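Local coordinates for EF0056 (Enterococcus faecalis, PDB 6ORI), which is the N-terminal region of an enterococcal surface protein linked to biofilms, with immunoglobulin-like beta domains and a bound calcium ion, its molecular function being unknown, at residues 24-29 against 179-184; 66-71 against 169-174; 242-247 against 379-384; 262-267 against 318-323. All blocks are in the same frame, centred on the assembly; numbering follows the deposited sequence.

The four contacts fall into two pairs, one in each half of the chain. Contacts 1 and 2 lie about 10 Å apart between centres and are joined where strand 179-181 pairs with strand 166-173, with Val-181 N 2.9 Å from Leu-171 O. Tyr-29 of contact 1 also packs on Trp-68 of contact 2. Contacts 3 and 4 lie about 9 Å apart between centres and meet where strand 264-269 pairs with strand 375-382. The pairs are separate: contacts 2 and 4 are about 35 Å apart between centres. Contacts 1 and 3 come close only where Gly-183 approaches Lys-245. No contact contains a ligand of the calcium ion, which Ser-162, Gly-372, Asp-374, Leu-400 and Asp-402 bind.

Contact 1: 24-29 against 179-184; sequences GYTKNY and KIVPGI
Tyr-25 and Ile-180 form a single backbone bridge. It is made by two hydrogen bonds: Ile-180 N to Gly-24 O at 3.1 Å and Thr-26 N to Ile-180 O at 2.9 Å. Ile-180 O also receives a CA-H contact from Tyr-25 CA at 3.3 Å. The same oxygen lies at the edge of the Tyr-25 ring.

Packing centres on Pro-182. Its CD sits 3.3 Å from Thr-26 OG1, and its CG lies 3.6 Å from Asn-28 ND2. Its CB approaches Tyr-25 CD1 obliquely. Farther on, Val-181 CG1 meets Tyr-29 CD2 at the edge of the ring, at 4.1 Å.

One polar link lies within the 24-29 loop. Thr-26 OG1 stands between its backbone N and carbonyl carbon (chi1 70°) and donates to Lys-27 O at 2.7 Å. A water bridges the contact, accepting from Tyr-29 N and donating to Pro-182 O. Residues 181-184 form a type II turn of their own.

In the fold, the 24-29 loop leads into strand 31-38 and lies against strand 179-181, which pairs with strand 166-173. Asn-28 ND2 bonds to Tyr-292 O. Tyr-29 OH bonds to Asp-176 and Gln-175, and its ring meets Trp-68 edge to face.

Contact 2: 66-71 against 169-174; sequences ANWEIR and IYLVSH
Glu-69, which meets His-174 across the contact, has its OE1 gripped by two nitrogens of Arg-71. Both Arg-71 NE and Arg-71 NH2 lie 2.9 Å from Glu-69 OE1, a side-on salt bridge. OE1 is near the guanidinium plane. Val-172 CG2 lies over one face of that group, 3.8 Å from Arg-71 NE. Glu-69 OE2 takes a weak bond from His-174 NE2 at 3.3 Å; carboxylate and imidazole planes stand 86° apart. A water links His-174 NE2 to Ala-66 O.

Arg-71 CB rests over the face of the Tyr-170 ring, 3.7 Å from its centroid, a CH-pi contact. Asn-67 ND2 donates to Ser-173 OG; Ser-173 OG also bonds to Asp-176, and Asn-67 OD1 to Gln-175 N. Glu-69/Val-172 and Arg-71/Tyr-170 are antiparallel hydrogen-bonded pairs with side chains on one face. Trp-68, Ile-70, Leu-171 and Ser-173 take the other, where Ile-70 CG2 packs on Ile-169 CG1.

Glu-69 and Arg-71 are buried in a charge network that reaches Glu-21 and Asp-178, both salt-bridged to Arg-71; Asp-178 also bonds His-174 ND1. The carboxylates would probably keep Arg-71 charged and could favour a protonated His-174, though Arg-71 would work against that.

Contact 3: 242-247 against 379-384; sequences LDHKLT and SWLSDT
Strands 242-247 and 379-382 cross at 52°, with a closest approach of 7.8 Å between their axes, so they pack through side chains, without backbone pairing. His-244 carries most of the contact. Its CG is anti to the backbone N (chi1 179°), which sets CG against Ser-379. Ser-379 CB sits over one ring face, 3.5 Å from the centroid, in a CH-pi contact. The nearest ring atom is His-244 CG, at 3.4 Å from Ser-379 CB. Leu-246 CG lies over the opposite face, toward the rim. The ring is thus held between a residue of its own strand and one of the other. At the tip, His-244 CE1 comes 3.5 Å from Trp-380 N.

Next to this, Leu-246 CD1 meets Leu-381 CD1 at 3.5 Å, a close methyl-methyl approach. The two leucines cross obliquely.

The strands belong to two sheets, the five-stranded one with 239-248 and the four-stranded one with 375-382, consistent with the face-to-face packing of immunoglobulin-like sandwiches. NE2 bonds to Thr-392 O. ND1 meets a water at 2.9 Å, and that water donates weakly to Trp-380 O. Thr-392 OG1 also accepts from Leu-381 N, so one residue serves both strands. The chemistry implies a buried polar ring with partners at both nitrogens in a mixed interface. The carbonyl partner implies a proton on NE2. These bonds and the packing on both faces together fix the turn of the ring.

Contact 4: 262-267 against 318-323; sequences PWYANY and MGSITD
Two tyrosine rings, Tyr-264 and Tyr-267, lie over residues of the partner strand. Thr-322 CB sits over the centre of one face of the Tyr-264 ring, 3.5 Å from the centroid and 6° off the normal. Thr-322 CG2 is over the same ring, 3.5 Å from Tyr-264 CZ. Ser-320 OG approaches obliquely, near CD2. Gly-319 O lies over the centre of one face of the Tyr-267 ring. Tyr-267 CG takes the crowded position between backbone N and carbonyl carbon (chi1 43°), which brings CG to 3.8 Å from Gly-319 O. Farther round the ring, Tyr-267 CE2 comes 3.5 Å from Gly-319 CA. The absence of a side chain at Gly-319 leaves room for this ring.

The shortest direct hydrogen bond between the segments runs from Thr-322 OG1 to Trp-263 O at 2.7 Å. The hydroxyl stands 40° above the carbonyl plane. Pro-262, which follows a cis peptide bond, brings its CB to 3.2 Å from Thr-322 OG1.

The backbones run antiparallel. Ala-265 with Ile-321 and Tyr-267 with Gly-319 are hydrogen-bonded pairs, and Ala-265 CB touches Ile-321 CG2 at 4.0 Å. Asn-266 and Ser-320 make a non-hydrogen-bonded pair, where Asn-266 OD1 lies 3.4 Å from Ser-320 CB. A water donates to both Asn-266 OD1 and Gly-319 O.

Strand 318-322 is an outermost strand of a four-stranded sheet, and strand 264-269 lies between it and strand 375-382. Asn-266 ND2 bonds to Ser-382 OG and Trp-380 O there. Ala-265 and Ile-321 both touch Met-282 of strand 277-284, in the other sheet. The Tyr-267 ring meets that of Tyr-344 in strand 340-348.

Contact 1: 24-29 against 179-184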
# COMPACT_ATOMS: atom_id res chain seq x y z
N GLY A 24 -2.52 -13.07 14.15
CA GLY A 24 -3.71 -12.47 14.71
C GLY A 24 -3.48 -10.98 14.86
O GLY A 24 -2.46 -10.47 14.39
N TYR A 25 -4.41 -10.32 15.52
CA TYR A 25 -4.43 -8.87 15.59
C TYR A 25 -4.41 -8.40 17.02
O TYR A 25 -5.02 -9.00 17.90
CB TYR A 25 -5.67 -8.29 14.92
CG TYR A 25 -5.71 -8.49 13.43
CD1 TYR A 25 -4.63 -8.16 12.63
CD2 TYR A 25 -6.84 -9.05 12.83
CE1 TYR A 25 -4.66 -8.36 11.26
CE2 TYR A 25 -6.88 -9.25 11.46
CZ TYR A 25 -5.79 -8.91 10.68
OH TYR A 25 -5.84 -9.11 9.32
N THR A 26 -3.68 -7.31 17.26
CA THR A 26 -3.80 -6.60 18.52
C THR A 26 -5.14 -5.84 18.53
O THR A 26 -5.80 -5.69 17.49
CB THR A 26 -2.65 -5.56 18.71
OG1 THR A 26 -2.82 -4.48 17.80
CG2 THR A 26 -1.27 -6.15 18.48
N LYS A 27 -5.51 -5.33 19.69
CA LYS A 27 -6.56 -4.33 19.74
C LYS A 27 -6.14 -3.17 18.84
O LYS A 27 -4.95 -2.98 18.54
CB LYS A 27 -6.78 -3.85 21.17
CG LYS A 27 -5.64 -3.03 21.75
CD LYS A 27 -5.97 -2.52 23.15
CE LYS A 27 -7.04 -1.44 23.10
NZ LYS A 27 -6.62 -0.22 23.86
N ASN A 28 -7.11 -2.38 18.41
CA ASN A 28 -6.83 -1.23 17.59
C ASN A 28 -6.15 -0.17 18.42
O ASN A 28 -6.64 0.23 19.48
CB ASN A 28 -8.10 -0.75 16.92
CG ASN A 28 -8.71 -1.82 16.01
OD1 ASN A 28 -9.15 -2.86 16.49
ND2 ASN A 28 -8.68 -1.58 14.71
N TYR A 29 -4.98 0.24 17.96
CA TYR A 29 -4.16 1.22 18.66
C TYR A 29 -4.27 2.58 17.97
O TYR A 29 -5.19 2.82 17.21
CB TYR A 29 -2.71 0.71 18.77
CG TYR A 29 -2.51 -0.37 19.82
CD1 TYR A 29 -2.75 -0.10 21.17
CD2 TYR A 29 -2.06 -1.63 19.48
CE1 TYR A 29 -2.52 -1.08 22.15
CE2 TYR A 29 -1.84 -2.60 20.45
CZ TYR A 29 -2.10 -2.33 21.77
OH TYR A 29 -1.88 -3.30 22.74
N LYS A 179 1.53 -10.07 17.81
CA LYS A 179 0.40 -9.89 16.92
C LYS A 179 0.55 -8.56 16.19
O LYS A 179 1.30 -7.66 16.61
CB LYS A 179 -0.91 -9.95 17.69
CG LYS A 179 -1.30 -11.37 18.12
CD LYS A 179 -2.64 -11.37 18.85
CE LYS A 179 -3.14 -12.77 19.11
NZ LYS A 179 -2.40 -13.39 20.26
N ILE A 180 -0.15 -8.47 15.07
CA ILE A 180 -0.06 -7.33 14.19
C ILE A 180 -1.05 -6.25 14.56
O ILE A 180 -2.21 -6.53 14.88
CB ILE A 180 -0.30 -7.80 12.75
CG1 ILE A 180 0.81 -8.77 12.37
CG2 ILE A 180 -0.38 -6.63 11.79
CD1 ILE A 180 0.62 -9.39 10.99
N VAL A 181 -0.62 -5.00 14.51
CA VAL A 181 -1.51 -3.89 14.77
C VAL A 181 -2.40 -3.68 13.55
O VAL A 181 -1.91 -3.41 12.45
CB VAL A 181 -0.71 -2.64 15.09
CG1 VAL A 181 -1.62 -1.48 15.41
CG2 VAL A 181 0.21 -2.90 16.28
N PRO A 182 -3.72 -3.87 13.72
CA PRO A 182 -4.56 -3.91 12.52
C PRO A 182 -4.68 -2.60 11.77
O PRO A 182 -4.81 -1.55 12.37
CB PRO A 182 -5.92 -4.34 13.06
CG PRO A 182 -5.91 -3.91 14.49
CD PRO A 182 -4.51 -4.03 14.96
N GLY A 183 -4.56 -2.69 10.45
CA GLY A 183 -4.55 -1.53 9.59
C GLY A 183 -3.15 -0.97 9.33
O GLY A 183 -2.97 -0.18 8.40
N ILE A 184 -2.18 -1.37 10.14
CA ILE A 184 -0.84 -0.81 10.06
C ILE A 184 0.04 -1.85 9.38
O ILE A 184 0.97 -2.42 9.96
CB ILE A 184 -0.31 -0.41 11.44
CG1 ILE A 184 -1.36 0.43 12.19
CG2 ILE A 184 0.99 0.39 11.32
CD1 ILE A 184 -1.78 1.71 11.47
O HOH W 1 -5.08 -0.18 14.76

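Contact 2: 66-71 against 169-174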
# COMPACT_ATOMS: atom_id res chain seq x y z
N ALA A 66 10.16 -0.06 23.51
CA ALA A 66 10.54 -1.07 22.55
C ALA A 66 9.41 -2.06 22.25
O ALA A 66 9.63 -3.01 21.52
CB ALA A 66 11.74 -1.83 23.06
N ASN A 67 8.21 -1.83 22.77
CA ASN A 67 7.11 -2.74 22.47
C ASN A 67 6.80 -2.88 20.98
O ASN A 67 6.38 -3.93 20.52
CB ASN A 67 5.84 -2.28 23.18
CG ASN A 67 4.72 -3.26 23.00
OD1 ASN A 67 4.80 -4.41 23.45
ND2 ASN A 67 3.67 -2.85 22.30
N TRP A 68 6.96 -1.77 20.28
CA TRP A 68 6.51 -1.60 18.91
C TRP A 68 7.65 -1.90 17.97
O TRP A 68 8.68 -1.23 17.98
CB TRP A 68 6.04 -0.17 18.74
CG TRP A 68 5.08 0.27 19.80
CD1 TRP A 68 5.33 1.18 20.77
CD2 TRP A 68 3.74 -0.20 20.02
NE1 TRP A 68 4.23 1.32 21.59
CE2 TRP A 68 3.24 0.49 21.14
CE3 TRP A 68 2.92 -1.13 19.39
CZ2 TRP A 68 1.97 0.28 21.65
CZ3 TRP A 68 1.64 -1.32 19.87
CH2 TRP A 68 1.18 -0.62 21.00
N GLU A 69 7.44 -2.92 17.15
CA GLU A 69 8.49 -3.40 16.23
C GLU A 69 8.00 -3.41 14.80
O GLU A 69 6.99 -4.03 14.48
CB GLU A 69 8.94 -4.79 16.63
CG GLU A 69 10.06 -5.35 15.79
CD GLU A 69 10.57 -6.63 16.38
OE1 GLU A 69 9.99 -7.69 16.06
OE2 GLU A 69 11.50 -6.55 17.21
N ILE A 70 8.74 -2.75 13.93
CA ILE A 70 8.45 -2.74 12.51
C ILE A 70 9.07 -3.98 11.91
O ILE A 70 10.24 -4.30 12.19
CB ILE A 70 9.06 -1.49 11.85
CG1 ILE A 70 8.41 -0.20 12.37
CG2 ILE A 70 8.93 -1.56 10.31
CD1 ILE A 70 9.13 1.06 11.95
N ARG A 71 8.29 -4.70 11.12
CA ARG A 71 8.77 -5.84 10.39
C ARG A 71 8.65 -5.58 8.91
O ARG A 71 7.66 -5.00 8.44
CB ARG A 71 8.06 -7.12 10.81
CG ARG A 71 8.55 -7.52 12.21
CD ARG A 71 8.12 -8.87 12.65
NE ARG A 71 8.59 -9.11 14.01
CZ ARG A 71 8.27 -10.18 14.71
NH1 ARG A 71 7.46 -11.11 14.21
NH2 ARG A 71 8.74 -10.31 15.93
N ILE A 169 5.34 -4.39 4.80
CA ILE A 169 5.78 -3.75 6.02
C ILE A 169 4.62 -3.71 7.01
O ILE A 169 3.46 -3.51 6.62
CB ILE A 169 6.38 -2.36 5.72
CG1 ILE A 169 7.15 -1.84 6.94
CG2 ILE A 169 5.30 -1.38 5.26
CD1 ILE A 169 7.96 -0.59 6.68
N TYR A 170 4.91 -3.98 8.27
CA TYR A 170 3.85 -4.06 9.27
C TYR A 170 4.40 -3.82 10.65
O TYR A 170 5.60 -3.80 10.85
CB TYR A 170 3.11 -5.41 9.18
CG TYR A 170 3.94 -6.67 9.32
CD1 TYR A 170 4.75 -7.11 8.27
CD2 TYR A 170 3.87 -7.45 10.46
CE1 TYR A 170 5.49 -8.29 8.38
CE2 TYR A 170 4.61 -8.63 10.57
CZ TYR A 170 5.40 -9.03 9.52
OH TYR A 170 6.13 -10.19 9.57
N LEU A 171 3.50 -3.59 11.60
CA LEU A 171 3.87 -3.29 12.97
C LEU A 171 3.37 -4.39 13.89
O LEU A 171 2.20 -4.77 13.80
CB LEU A 171 3.24 -1.97 13.35
CG LEU A 171 3.56 -1.43 14.73
CD1 LEU A 171 5.03 -1.07 14.81
CD2 LEU A 171 2.68 -0.22 15.04
N VAL A 172 4.25 -4.88 14.77
CA VAL A 172 3.82 -5.86 15.77
C VAL A 172 4.04 -5.31 17.16
O VAL A 172 4.78 -4.34 17.35
CB VAL A 172 4.54 -7.22 15.64
CG1 VAL A 172 4.33 -7.83 14.23
CG2 VAL A 172 6.00 -7.07 15.94
N SER A 173 3.38 -5.94 18.12
CA SER A 173 3.41 -5.53 19.50
C SER A 173 3.87 -6.69 20.37
O SER A 173 3.21 -7.73 20.42
CB SER A 173 2.00 -5.10 19.89
OG SER A 173 1.93 -4.92 21.30
N HIS A 174 5.00 -6.53 21.03
CA HIS A 174 5.57 -7.62 21.83
C HIS A 174 4.65 -8.03 23.00
O HIS A 174 4.54 -9.22 23.31
CB HIS A 174 6.98 -7.26 22.33
CG HIS A 174 8.01 -7.10 21.25
ND1 HIS A 174 8.12 -7.95 20.18
CD2 HIS A 174 8.99 -6.18 21.11
CE1 HIS A 174 9.12 -7.56 19.41
NE2 HIS A 174 9.67 -6.49 19.95
O HOH W 2 11.47 -4.38 20.16

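Contact 3: 242-247 against 379-384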
# COMPACT_ATOMS: atom_id res chain seq x y z
N LEU A 242 -9.90 -2.63 -3.00
CA LEU A 242 -8.73 -1.78 -3.22
C LEU A 242 -8.79 -0.68 -2.19
O LEU A 242 -9.75 0.11 -2.16
CB LEU A 242 -8.71 -1.13 -4.59
CG LEU A 242 -8.93 -2.02 -5.80
CD1 LEU A 242 -8.82 -1.20 -7.10
CD2 LEU A 242 -7.92 -3.13 -5.78
N ASP A 243 -7.78 -0.61 -1.35
CA ASP A 243 -7.64 0.48 -0.40
C ASP A 243 -6.52 1.39 -0.90
O ASP A 243 -5.34 1.01 -0.86
CB ASP A 243 -7.37 -0.04 1.01
CG ASP A 243 -8.64 -0.55 1.69
OD1 ASP A 243 -9.74 -0.35 1.14
OD2 ASP A 243 -8.55 -1.14 2.78
N HIS A 244 -6.92 2.53 -1.43
CA HIS A 244 -6.00 3.54 -1.91
C HIS A 244 -5.70 4.46 -0.75
O HIS A 244 -6.57 5.21 -0.30
CB HIS A 244 -6.63 4.29 -3.09
CG HIS A 244 -5.77 5.38 -3.65
ND1 HIS A 244 -6.31 6.47 -4.32
CD2 HIS A 244 -4.43 5.52 -3.72
CE1 HIS A 244 -5.33 7.25 -4.73
NE2 HIS A 244 -4.18 6.70 -4.36
N LYS A 245 -4.48 4.39 -0.24
CA LYS A 245 -4.11 5.16 0.94
C LYS A 245 -3.13 6.27 0.59
O LYS A 245 -2.14 6.04 -0.11
CB LYS A 245 -3.54 4.24 2.02
CG LYS A 245 -3.31 4.94 3.35
CD LYS A 245 -2.89 3.97 4.46
CE LYS A 245 -2.83 4.67 5.81
NZ LYS A 245 -2.45 3.71 6.87
N LEU A 246 -3.43 7.47 1.05
CA LEU A 246 -2.64 8.67 0.80
C LEU A 246 -2.00 9.14 2.08
O LEU A 246 -2.69 9.37 3.09
CB LEU A 246 -3.52 9.78 0.21
CG LEU A 246 -4.22 9.40 -1.08
CD1 LEU A 246 -5.12 10.52 -1.50
CD2 LEU A 246 -3.23 9.12 -2.17
N THR A 247 -0.68 9.22 2.06
CA THR A 247 0.13 9.70 3.17
C THR A 247 0.40 11.17 2.91
O THR A 247 0.98 11.52 1.86
CB THR A 247 1.45 8.91 3.16
OG1 THR A 247 1.17 7.51 3.33
CG2 THR A 247 2.43 9.42 4.21
N SER A 379 -4.37 3.31 -8.51
CA SER A 379 -5.28 4.35 -8.08
C SER A 379 -4.51 5.64 -7.94
O SER A 379 -3.33 5.63 -7.58
CB SER A 379 -5.94 4.00 -6.76
OG SER A 379 -6.64 2.78 -6.86
N TRP A 380 -5.16 6.77 -8.20
CA TRP A 380 -4.50 8.06 -8.07
C TRP A 380 -5.54 9.15 -8.01
O TRP A 380 -6.69 8.94 -8.42
CB TRP A 380 -3.50 8.32 -9.22
CG TRP A 380 -4.11 8.45 -10.61
CD1 TRP A 380 -4.36 9.60 -11.31
CD2 TRP A 380 -4.51 7.37 -11.47
NE1 TRP A 380 -4.90 9.31 -12.54
CE2 TRP A 380 -5.01 7.95 -12.66
CE3 TRP A 380 -4.52 5.98 -11.34
CZ2 TRP A 380 -5.50 7.18 -13.71
CZ3 TRP A 380 -5.02 5.22 -12.38
CH2 TRP A 380 -5.50 5.83 -13.54
N LEU A 381 -5.16 10.33 -7.53
CA LEU A 381 -6.00 11.51 -7.67
C LEU A 381 -5.49 12.34 -8.82
O LEU A 381 -4.27 12.40 -9.05
CB LEU A 381 -5.99 12.34 -6.38
CG LEU A 381 -6.43 11.62 -5.10
CD1 LEU A 381 -6.52 12.60 -3.96
CD2 LEU A 381 -7.74 10.88 -5.25
N SER A 382 -6.41 12.99 -9.53
CA SER A 382 -6.03 13.91 -10.60
C SER A 382 -6.80 15.19 -10.45
O SER A 382 -7.85 15.23 -9.77
CB SER A 382 -6.28 13.30 -11.97
OG SER A 382 -7.65 13.00 -12.13
N ASP A 383 -6.27 16.25 -11.03
CA ASP A 383 -7.03 17.49 -11.13
C ASP A 383 -8.07 17.39 -12.25
O ASP A 383 -8.23 16.36 -12.91
CB ASP A 383 -6.09 18.70 -11.24
CG ASP A 383 -5.30 18.76 -12.54
OD1 ASP A 383 -5.67 18.14 -13.54
OD2 ASP A 383 -4.26 19.47 -12.53
N THR A 384 -8.77 18.49 -12.48
CA THR A 384 -9.83 18.49 -13.45
C THR A 384 -9.33 18.26 -14.87
O THR A 384 -10.09 17.82 -15.72
CB THR A 384 -10.60 19.79 -13.29
OG1 THR A 384 -11.80 19.73 -14.04
CG2 THR A 384 -9.76 21.01 -13.68
O HOH W 3 -8.44 7.00 -6.16

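Contact 4: 262-267 against 318-323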
# COMPACT_ATOMS: atom_id res chain seq x y z
N PRO A 262 -12.82 20.57 -9.86
CA PRO A 262 -12.83 19.47 -8.91
C PRO A 262 -11.84 18.38 -9.29
O PRO A 262 -11.59 18.08 -10.45
CB PRO A 262 -14.27 18.97 -8.98
CG PRO A 262 -14.66 19.23 -10.41
CD PRO A 262 -13.97 20.52 -10.78
N TRP A 263 -11.26 17.79 -8.26
CA TRP A 263 -10.39 16.65 -8.49
C TRP A 263 -11.20 15.40 -8.79
O TRP A 263 -12.40 15.32 -8.49
CB TRP A 263 -9.53 16.37 -7.27
CG TRP A 263 -8.45 17.37 -6.99
CD1 TRP A 263 -8.20 18.54 -7.64
CD2 TRP A 263 -7.47 17.27 -5.97
NE1 TRP A 263 -7.11 19.18 -7.08
CE2 TRP A 263 -6.66 18.41 -6.04
CE3 TRP A 263 -7.20 16.31 -4.98
CZ2 TRP A 263 -5.59 18.61 -5.17
CZ3 TRP A 263 -6.15 16.51 -4.11
CH2 TRP A 263 -5.36 17.67 -4.22
N TYR A 264 -10.51 14.42 -9.38
CA TYR A 264 -11.07 13.11 -9.68
C TYR A 264 -10.35 12.04 -8.90
O TYR A 264 -9.12 12.10 -8.75
CB TYR A 264 -10.97 12.79 -11.16
CG TYR A 264 -11.93 13.58 -12.02
CD1 TYR A 264 -11.82 14.96 -12.10
CD2 TYR A 264 -12.96 12.96 -12.69
CE1 TYR A 264 -12.70 15.71 -12.89
CE2 TYR A 264 -13.84 13.71 -13.49
CZ TYR A 264 -13.70 15.08 -13.56
OH TYR A 264 -14.59 15.82 -14.34
N ALA A 265 -11.12 11.08 -8.41
CA ALA A 265 -10.61 9.82 -7.88
C ALA A 265 -10.55 8.85 -9.05
O ALA A 265 -11.54 8.68 -9.76
CB ALA A 265 -11.56 9.33 -6.79
N ASN A 266 -9.38 8.24 -9.24
CA ASN A 266 -9.11 7.36 -10.38
C ASN A 266 -8.72 5.98 -9.94
O ASN A 266 -8.04 5.82 -8.92
CB ASN A 266 -7.94 7.87 -11.27
CG ASN A 266 -8.22 9.19 -11.89
OD1 ASN A 266 -8.64 9.25 -13.04
ND2 ASN A 266 -8.00 10.26 -11.14
N TYR A 267 -9.12 4.98 -10.72
CA TYR A 267 -8.85 3.59 -10.40
C TYR A 267 -8.69 2.85 -11.70
O TYR A 267 -9.32 3.18 -12.71
CB TYR A 267 -9.97 3.01 -9.50
CG TYR A 267 -11.35 3.43 -9.97
CD1 TYR A 267 -11.90 4.62 -9.58
CD2 TYR A 267 -12.06 2.65 -10.85
CE1 TYR A 267 -13.15 5.05 -10.06
CE2 TYR A 267 -13.30 3.05 -11.33
CZ TYR A 267 -13.83 4.25 -10.94
OH TYR A 267 -15.05 4.66 -11.44
N MET A 318 -10.24 1.30 -16.70
CA MET A 318 -10.07 2.51 -15.89
C MET A 318 -11.40 3.18 -15.65
O MET A 318 -12.29 3.13 -16.50
CB MET A 318 -9.16 3.52 -16.59
CG MET A 318 -7.74 3.03 -16.84
SD MET A 318 -6.77 4.09 -17.98
CE MET A 318 -6.87 5.66 -17.13
N GLY A 319 -11.50 3.88 -14.53
CA GLY A 319 -12.63 4.74 -14.30
C GLY A 319 -12.21 5.88 -13.40
O GLY A 319 -11.10 5.92 -12.86
N SER A 320 -13.10 6.85 -13.28
CA SER A 320 -12.91 7.98 -12.41
C SER A 320 -14.24 8.56 -12.01
O SER A 320 -15.26 8.30 -12.64
CB SER A 320 -12.05 9.05 -13.08
OG SER A 320 -12.74 9.66 -14.17
N ILE A 321 -14.21 9.33 -10.94
CA ILE A 321 -15.40 10.00 -10.43
C ILE A 321 -14.98 11.32 -9.82
O ILE A 321 -13.90 11.45 -9.29
CB ILE A 321 -16.19 9.15 -9.43
CG1 ILE A 321 -17.52 9.84 -9.09
CG2 ILE A 321 -15.31 8.81 -8.21
CD1 ILE A 321 -18.55 8.92 -8.52
N THR A 322 -15.85 12.31 -9.97
CA THR A 322 -15.68 13.58 -9.31
C THR A 322 -16.98 13.99 -8.63
O THR A 322 -18.01 13.29 -8.71
CB THR A 322 -15.21 14.66 -10.28
OG1 THR A 322 -14.83 15.82 -9.54
CG2 THR A 322 -16.29 15.07 -11.26
N ASP A 323 -16.95 15.15 -7.99
CA ASP A 323 -18.11 15.78 -7.41
C ASP A 323 -17.80 17.26 -7.28
O ASP A 323 -16.65 17.64 -7.08
CB ASP A 323 -18.43 15.20 -6.02
CG ASP A 323 -19.85 15.53 -5.56
OD1 ASP A 323 -20.06 16.62 -4.99
OD2 ASP A 323 -20.79 14.74 -5.82
O HOH W 4 -9.05 6.83 -14.63
O HOH W 5 -17.22 6.01 -12.42